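Local coordinates for protein 7,8-dihydro-6-hydroxymethylpterin pyrophosphokinase-dihydropteroate synthase (Plasmodium falciparum, PDB 6JWS) that probably catalyses two successive steps of folate biosynthesis, pyrophosphorylation of 6-hydroxymethyl-7,8-dihydropterin and condensation of the resulting diphosphate with 4-aminobenzoate to dihydropteroate, at residues Tyr606-Phe611 and Gln664-Gly669; Gly669-Ala674 and Lys694-Val699. The protein carries 1 engineered substitution. One frame throughout, in Å; residues are numbered along the deposited sequence.

Interaction 1 of 2, residues Tyr606-Phe611 and Gln664-Gly669; sequences YSRKRF and QKNICG. With PT1 (pteroic acid), chain I.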
loop_
_atom_site.group_PDB
_atom_site.type_symbol
_atom_site.label_atom_id
_atom_site.label_comp_id
_atom_site.label_asym_id
_atom_site.label_seq_id
_atom_site.Cartn_x
_atom_site.Cartn_y
_atom_site.Cartn_z
ATOM N N TYR B 606 17.719 4.766 1.873
ATOM C CA TYR B 606 17.786 3.423 2.427
ATOM C C TYR B 606 18.720 2.554 1.586
ATOM O O TYR B 606 19.053 1.439 1.979
ATOM C CB TYR B 606 16.396 2.783 2.369
ATOM C CG TYR B 606 15.781 2.777 0.988
ATOM C CD1 TYR B 606 16.158 1.846 0.018
ATOM C CD2 TYR B 606 14.795 3.691 0.666
ATOM C CE1 TYR B 606 15.586 1.861 -1.249
ATOM C CE2 TYR B 606 14.210 3.711 -0.588
ATOM C CZ TYR B 606 14.589 2.784 -1.543
ATOM O OH TYR B 606 14.000 2.860 -2.779
ATOM N N SER B 607 19.107 3.064 0.418
ATOM C CA SER B 607 19.688 2.253 -0.638
ATOM C C SER B 607 20.941 1.513 -0.173
ATOM O O SER B 607 21.949 2.125 0.191
ATOM C CB SER B 607 19.972 3.101 -1.864
ATOM O OG SER B 607 20.372 2.295 -2.957
ATOM N N ARG B 608 20.858 0.181 -0.228
ATOM C CA ARG B 608 21.956 -0.743 -0.015
ATOM C C ARG B 608 22.480 -0.675 1.415
ATOM O O ARG B 608 23.608 -1.070 1.649
ATOM C CB ARG B 608 23.068 -0.538 -1.042
ATOM C CG ARG B 608 22.671 -0.903 -2.470
ATOM C CD ARG B 608 23.870 -0.741 -3.380
ATOM N NE ARG B 608 23.508 -1.000 -4.772
ATOM C CZ ARG B 608 24.345 -0.889 -5.815
ATOM N NH1 ARG B 608 25.603 -0.537 -5.615
ATOM N NH2 ARG B 608 23.923 -1.128 -7.049
ATOM N N LYS B 609 21.658 -0.243 2.372
ATOM C CA LYS B 609 22.119 -0.106 3.746
ATOM C C LYS B 609 21.941 -1.430 4.481
ATOM O O LYS B 609 21.097 -2.248 4.115
ATOM C CB LYS B 609 21.386 1.041 4.455
ATOM C CG LYS B 609 21.664 2.415 3.859
ATOM C CD LYS B 609 21.205 3.609 4.659
ATOM C CE LYS B 609 21.878 4.853 4.088
ATOM N NZ LYS B 609 21.324 6.123 4.615
ATOM N N ARG B 610 22.704 -1.586 5.568
ATOM C CA ARG B 610 22.763 -2.820 6.330
ATOM C C ARG B 610 21.393 -3.219 6.875
ATOM O O ARG B 610 21.107 -4.405 6.970
ATOM C CB ARG B 610 23.750 -2.665 7.491
ATOM C CG ARG B 610 25.222 -2.678 7.103
ATOM C CD ARG B 610 26.026 -2.123 8.279
ATOM N NE ARG B 610 25.697 -0.746 8.667
ATOM C CZ ARG B 610 26.122 -0.104 9.763
ATOM N NH1 ARG B 610 26.924 -0.708 10.632
ATOM N NH2 ARG B 610 25.737 1.145 9.986
ATOM N N PHE B 611 20.541 -2.259 7.255
ATOM C CA PHE B 611 19.272 -2.637 7.860
ATOM C C PHE B 611 18.397 -3.438 6.889
ATOM O O PHE B 611 17.528 -4.177 7.343
ATOM C CB PHE B 611 18.528 -1.432 8.442
ATOM C CG PHE B 611 17.795 -0.577 7.445
ATOM C CD1 PHE B 611 18.448 0.448 6.772
ATOM C CD2 PHE B 611 16.449 -0.795 7.179
ATOM C CE1 PHE B 611 17.765 1.238 5.844
ATOM C CE2 PHE B 611 15.777 -0.006 6.259
ATOM C CZ PHE B 611 16.420 1.028 5.611
ATOM N N GLN B 664 22.027 -9.061 -4.404
ATOM C CA GLN B 664 20.756 -9.163 -5.097
ATOM C C GLN B 664 19.619 -8.947 -4.100
ATOM O O GLN B 664 18.738 -8.129 -4.345
ATOM C CB GLN B 664 20.664 -10.501 -5.841
ATOM C CG GLN B 664 19.459 -10.616 -6.773
ATOM C CD GLN B 664 19.644 -9.903 -8.091
ATOM O OE1 GLN B 664 20.532 -9.072 -8.251
ATOM N NE2 GLN B 664 18.814 -10.241 -9.064
ATOM N N LYS B 665 19.664 -9.646 -2.962
ATOM C CA LYS B 665 18.609 -9.536 -1.969
ATOM C C LYS B 665 18.531 -8.101 -1.450
ATOM O O LYS B 665 17.441 -7.561 -1.239
ATOM C CB LYS B 665 18.838 -10.483 -0.788
ATOM C CG LYS B 665 18.758 -11.970 -1.102
ATOM C CD LYS B 665 18.662 -12.825 0.143
ATOM C CE LYS B 665 19.356 -14.161 0.002
ATOM N NZ LYS B 665 19.094 -15.042 1.170
ATOM N N ASN B 666 19.698 -7.494 -1.241
ATOM C CA ASN B 666 19.764 -6.150 -0.694
ATOM C C ASN B 666 19.125 -5.148 -1.655
ATOM O O ASN B 666 18.355 -4.294 -1.218
ATOM C CB ASN B 666 21.191 -5.723 -0.313
ATOM C CG ASN B 666 21.184 -4.478 0.549
ATOM O OD1 ASN B 666 21.794 -4.447 1.614
ATOM N ND2 ASN B 666 20.465 -3.451 0.120
ATOM N N ILE B 667 19.456 -5.233 -2.948
ATOM C CA ILE B 667 18.873 -4.308 -3.914
ATOM C C ILE B 667 17.364 -4.546 -4.086
ATOM O O ILE B 667 16.606 -3.581 -4.160
ATOM C CB ILE B 667 19.637 -4.364 -5.241
ATOM C CG1 ILE B 667 21.073 -3.878 -5.044
ATOM C CG2 ILE B 667 18.911 -3.601 -6.334
ATOM C CD1 ILE B 667 22.010 -4.351 -6.138
ATOM N N CYS B 668 16.930 -5.821 -4.099
ATOM C CA CYS B 668 15.509 -6.138 -4.153
ATOM C C CYS B 668 14.802 -5.725 -2.861
ATOM O O CYS B 668 13.703 -5.186 -2.913
ATOM C CB CYS B 668 15.267 -7.604 -4.478
ATOM S SG CYS B 668 15.928 -7.994 -6.114
ATOM N N GLY B 669 15.458 -5.926 -1.710
ATOM C CA GLY B 669 14.907 -5.432 -0.456
ATOM C C GLY B 669 14.636 -3.928 -0.523
ATOM O O GLY B 669 13.605 -3.450 -0.052
HETATM C C2 PT1 I . 21.262 9.601 3.393
HETATM C C3 PT1 I . 22.655 9.457 2.969
HETATM C C5 PT1 I . 23.291 10.651 2.403
HETATM N N6 PT1 I . 23.348 8.297 3.072
HETATM C C7 PT1 I . 21.267 11.885 2.758
HETATM N N9 PT1 I . 22.565 11.803 2.317
HETATM C C10 PT1 I . 24.649 8.258 2.679
HETATM N N11 PT1 I . 20.563 13.071 2.675
HETATM C C12 PT1 I . 25.263 9.395 2.171
HETATM C C21 PT1 I . 24.471 1.660 6.531
HETATM O O22 PT1 I . 24.601 0.611 5.844
HETATM O O1 PT1 I . 20.620 8.553 3.924
HETATM N N4 PT1 I . 20.636 10.791 3.264
HETATM N N8 PT1 I . 24.577 10.549 2.028
HETATM C C13 PT1 I . 25.414 6.973 2.847
HETATM N N14 PT1 I . 25.654 6.753 4.300
HETATM C C15 PT1 I . 25.379 5.548 4.850
HETATM C C16 PT1 I . 24.954 5.462 6.193
HETATM C C17 PT1 I . 25.539 4.373 4.045
HETATM C C18 PT1 I . 24.662 4.189 6.738
HETATM C C19 PT1 I . 25.261 3.104 4.611
HETATM C C20 PT1 I . 24.804 3.016 5.950
HETATM O O23 PT1 I . 24.057 1.583 7.700
HETATM O O HOH W 1 18.803 -1.545 -1.600
#

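Interaction 2 of 2, residues Gly669-Ala674 and Lys694-Val699; sequences GGLAIA and KSVLDV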
loop_
_atom_site.group_PDB
_atom_site.type_symbol
_atom_site.label_atom_id
_atom_site.label_comp_id
_atom_site.label_asym_id
_atom_site.label_seq_id
_atom_site.Cartn_x
_atom_site.Cartn_y
_atom_site.Cartn_z
ATOM N N GLY B 669 15.458 -5.926 -1.710
ATOM C CA GLY B 669 14.907 -5.432 -0.456
ATOM C C GLY B 669 14.636 -3.928 -0.523
ATOM O O GLY B 669 13.605 -3.450 -0.052
ATOM N N GLY B 670 15.536 -3.167 -1.146
ATOM C CA GLY B 670 15.307 -1.734 -1.242
ATOM C C GLY B 670 14.173 -1.376 -2.202
ATOM O O GLY B 670 13.494 -0.371 -1.996
ATOM N N LEU B 671 13.936 -2.199 -3.245
ATOM C CA LEU B 671 12.804 -1.935 -4.134
ATOM C C LEU B 671 11.485 -2.109 -3.376
ATOM O O LEU B 671 10.488 -1.452 -3.684
ATOM C CB LEU B 671 12.849 -2.861 -5.352
ATOM C CG LEU B 671 14.032 -2.700 -6.303
ATOM C CD1 LEU B 671 14.013 -3.823 -7.353
ATOM C CD2 LEU B 671 14.009 -1.337 -6.970
ATOM N N ALA B 672 11.491 -2.992 -2.375
ATOM C CA ALA B 672 10.385 -3.097 -1.431
ATOM C C ALA B 672 10.180 -1.757 -0.703
ATOM O O ALA B 672 9.045 -1.313 -0.515
ATOM C CB ALA B 672 10.662 -4.231 -0.460
ATOM N N ILE B 673 11.282 -1.096 -0.300
ATOM C CA ILE B 673 11.170 0.178 0.404
ATOM C C ILE B 673 10.770 1.286 -0.571
ATOM O O ILE B 673 10.063 2.224 -0.200
ATOM C CB ILE B 673 12.445 0.494 1.213
ATOM C CG1 ILE B 673 12.696 -0.610 2.250
ATOM C CG2 ILE B 673 12.329 1.867 1.885
ATOM C CD1 ILE B 673 14.011 -0.490 2.985
ATOM N N ALA B 674 11.177 1.151 -1.839
ATOM C CA ALA B 674 10.679 2.059 -2.870
ATOM C C ALA B 674 9.150 2.005 -2.946
ATOM O O ALA B 674 8.506 3.048 -3.072
ATOM C CB ALA B 674 11.302 1.759 -4.219
ATOM N N LYS B 694 12.905 3.098 -10.885
ATOM C CA LYS B 694 11.980 3.706 -11.831
ATOM C C LYS B 694 10.986 2.674 -12.374
ATOM O O LYS B 694 9.832 3.018 -12.640
ATOM C CB LYS B 694 12.759 4.333 -12.993
ATOM C CG LYS B 694 11.944 5.204 -13.945
ATOM C CD LYS B 694 11.299 6.385 -13.248
ATOM C CE LYS B 694 10.792 7.456 -14.190
ATOM N NZ LYS B 694 9.834 6.908 -15.177
ATOM N N SER B 695 11.440 1.430 -12.573
ATOM C CA SER B 695 10.574 0.403 -13.125
ATOM C C SER B 695 9.454 0.125 -12.131
ATOM O O SER B 695 8.296 -0.021 -12.533
ATOM C CB SER B 695 11.334 -0.861 -13.442
ATOM O OG SER B 695 12.359 -0.600 -14.387
ATOM N N VAL B 696 9.820 0.103 -10.837
ATOM C CA VAL B 696 8.878 -0.127 -9.762
ATOM C C VAL B 696 7.886 1.028 -9.690
ATOM O O VAL B 696 6.690 0.813 -9.648
ATOM C CB VAL B 696 9.581 -0.403 -8.415
ATOM C CG1 VAL B 696 8.615 -0.276 -7.234
ATOM C CG2 VAL B 696 10.221 -1.793 -8.407
ATOM N N LEU B 697 8.373 2.266 -9.650
ATOM C CA LEU B 697 7.470 3.394 -9.500
ATOM C C LEU B 697 6.538 3.500 -10.716
ATOM O O LEU B 697 5.393 3.927 -10.580
ATOM C CB LEU B 697 8.293 4.673 -9.275
ATOM C CG LEU B 697 9.191 4.707 -8.025
ATOM C CD1 LEU B 697 9.930 6.032 -7.935
ATOM C CD2 LEU B 697 8.406 4.484 -6.736
ATOM N N ASP B 698 7.027 3.129 -11.908
ATOM C CA ASP B 698 6.216 3.234 -13.118
ATOM C C ASP B 698 4.997 2.318 -13.036
ATOM O O ASP B 698 3.912 2.726 -13.421
ATOM C CB ASP B 698 7.014 2.934 -14.388
ATOM C CG ASP B 698 7.869 4.109 -14.865
ATOM O OD1 ASP B 698 7.718 5.221 -14.301
ATOM O OD2 ASP B 698 8.688 3.907 -15.809
ATOM N N VAL B 699 5.188 1.092 -12.534
ATOM C CA VAL B 699 4.132 0.103 -12.433
ATOM C C VAL B 699 3.170 0.494 -11.312
ATOM O O VAL B 699 1.963 0.344 -11.478
ATOM C CB VAL B 699 4.720 -1.295 -12.173
ATOM C CG1 VAL B 699 3.655 -2.316 -11.780
ATOM C CG2 VAL B 699 5.554 -1.783 -13.342
#

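Interaction 1 of 2, residues Tyr606-Phe611 and Gln664-Gly669
At the pteroate pocket of the dihydropteroate synthase TIM barrel, a type II turn from Tyr606 to Lys609 sets Arg608 against Asn666 and Ile667 of the neighbouring helix. Lys609 N closes the turn on Tyr606 O (3.1 Å). The Asn666 amide reaches toward the turn at Arg608, with CG anti to its own backbone N (chi1 -166°), and its ND2 comes within 3.1 Å of Arg608 CA. No direct hydrogen bond crosses; a water does the joining, accepting from Arg608 N (3.0 Å) and donating to Asn666 O (2.8 Å). Arg608 runs side by side with Ile667, its NE 3.8 Å from Ile667 CG1, while the same NE forms a salt bridge with Asp689. The next two residues face the ligand. Extended beyond CG, the Lys609 chain passes along the aminobenzoate portion and NZ bonds to pteroate O1 (2.6 Å). Arg610 holds the carboxylate from backbone and side chain: N to O22 (2.9 Å), and NE with NH2 to O23 in the guanidinium plane. Next to the turn, Tyr606 packs on strand 684-687 and on helix 657-680, and Phe611 lies against helix 584-592.

Interaction 2 of 2, residues Gly669-Ala674 and Lys694-Val699
Val696 carries the largest share of this helix-helix contact, with Ala674 and Leu671 supplying most of the opposing surface. Its two methyls divide the work. CG2 meets Leu671 where the two side chains cross at an angle, touching the CD2 branch at 4.1 Å and Leu671 CB at 4.2 Å. CG1, set anti to the backbone N of Val696 (chi1 165°), comes to 4.2 Å from Leu671 O. Ala674 points toward helix 690-704, and its CB sits 4.5 Å from Val696 CG1. One turn of backbone separates it from Leu671, so the pair offers Val696 a short methyl on one side and a longer branched chain on the other. Leu697 adds a smaller piece, its CD2 approaching Ala674 O at 3.9 Å. Around them, Leu671 also touches Glu692 and Thr693, and Leu697 packs on Tyr678 and on Ile391 of strand 390-396. Val696 further meets Cys668 of the second subunit, so the same residue serves both the barrel wall and the dimer interface. Across these two segments no hydrogen bond or salt bridge forms: the helices are held here by shape and by burial of apolar surface, with the Lys694-Asp698 salt bridge confined to one helix.

How the interactions relate
Followed from the N terminus, the chain first passes the turn at 606-611, then runs through a partly unmodelled excursion before helix 657-680 returns to close interaction 1 at 664-669. Interaction 2 starts at once, since Gly669 belongs to both, and closes a shorter loop that takes in strand 684-687 before helix 690-704. The two are therefore in series, neither nested nor crossing, with helix 657-680 as their common element. They also touch directly: Tyr606 lies against Gly670, Ile673 and Ala674, and Phe611 against Ile673. Together they tie the pteroate-binding loop to two helices of the barrel wall, both of which border the second subunit.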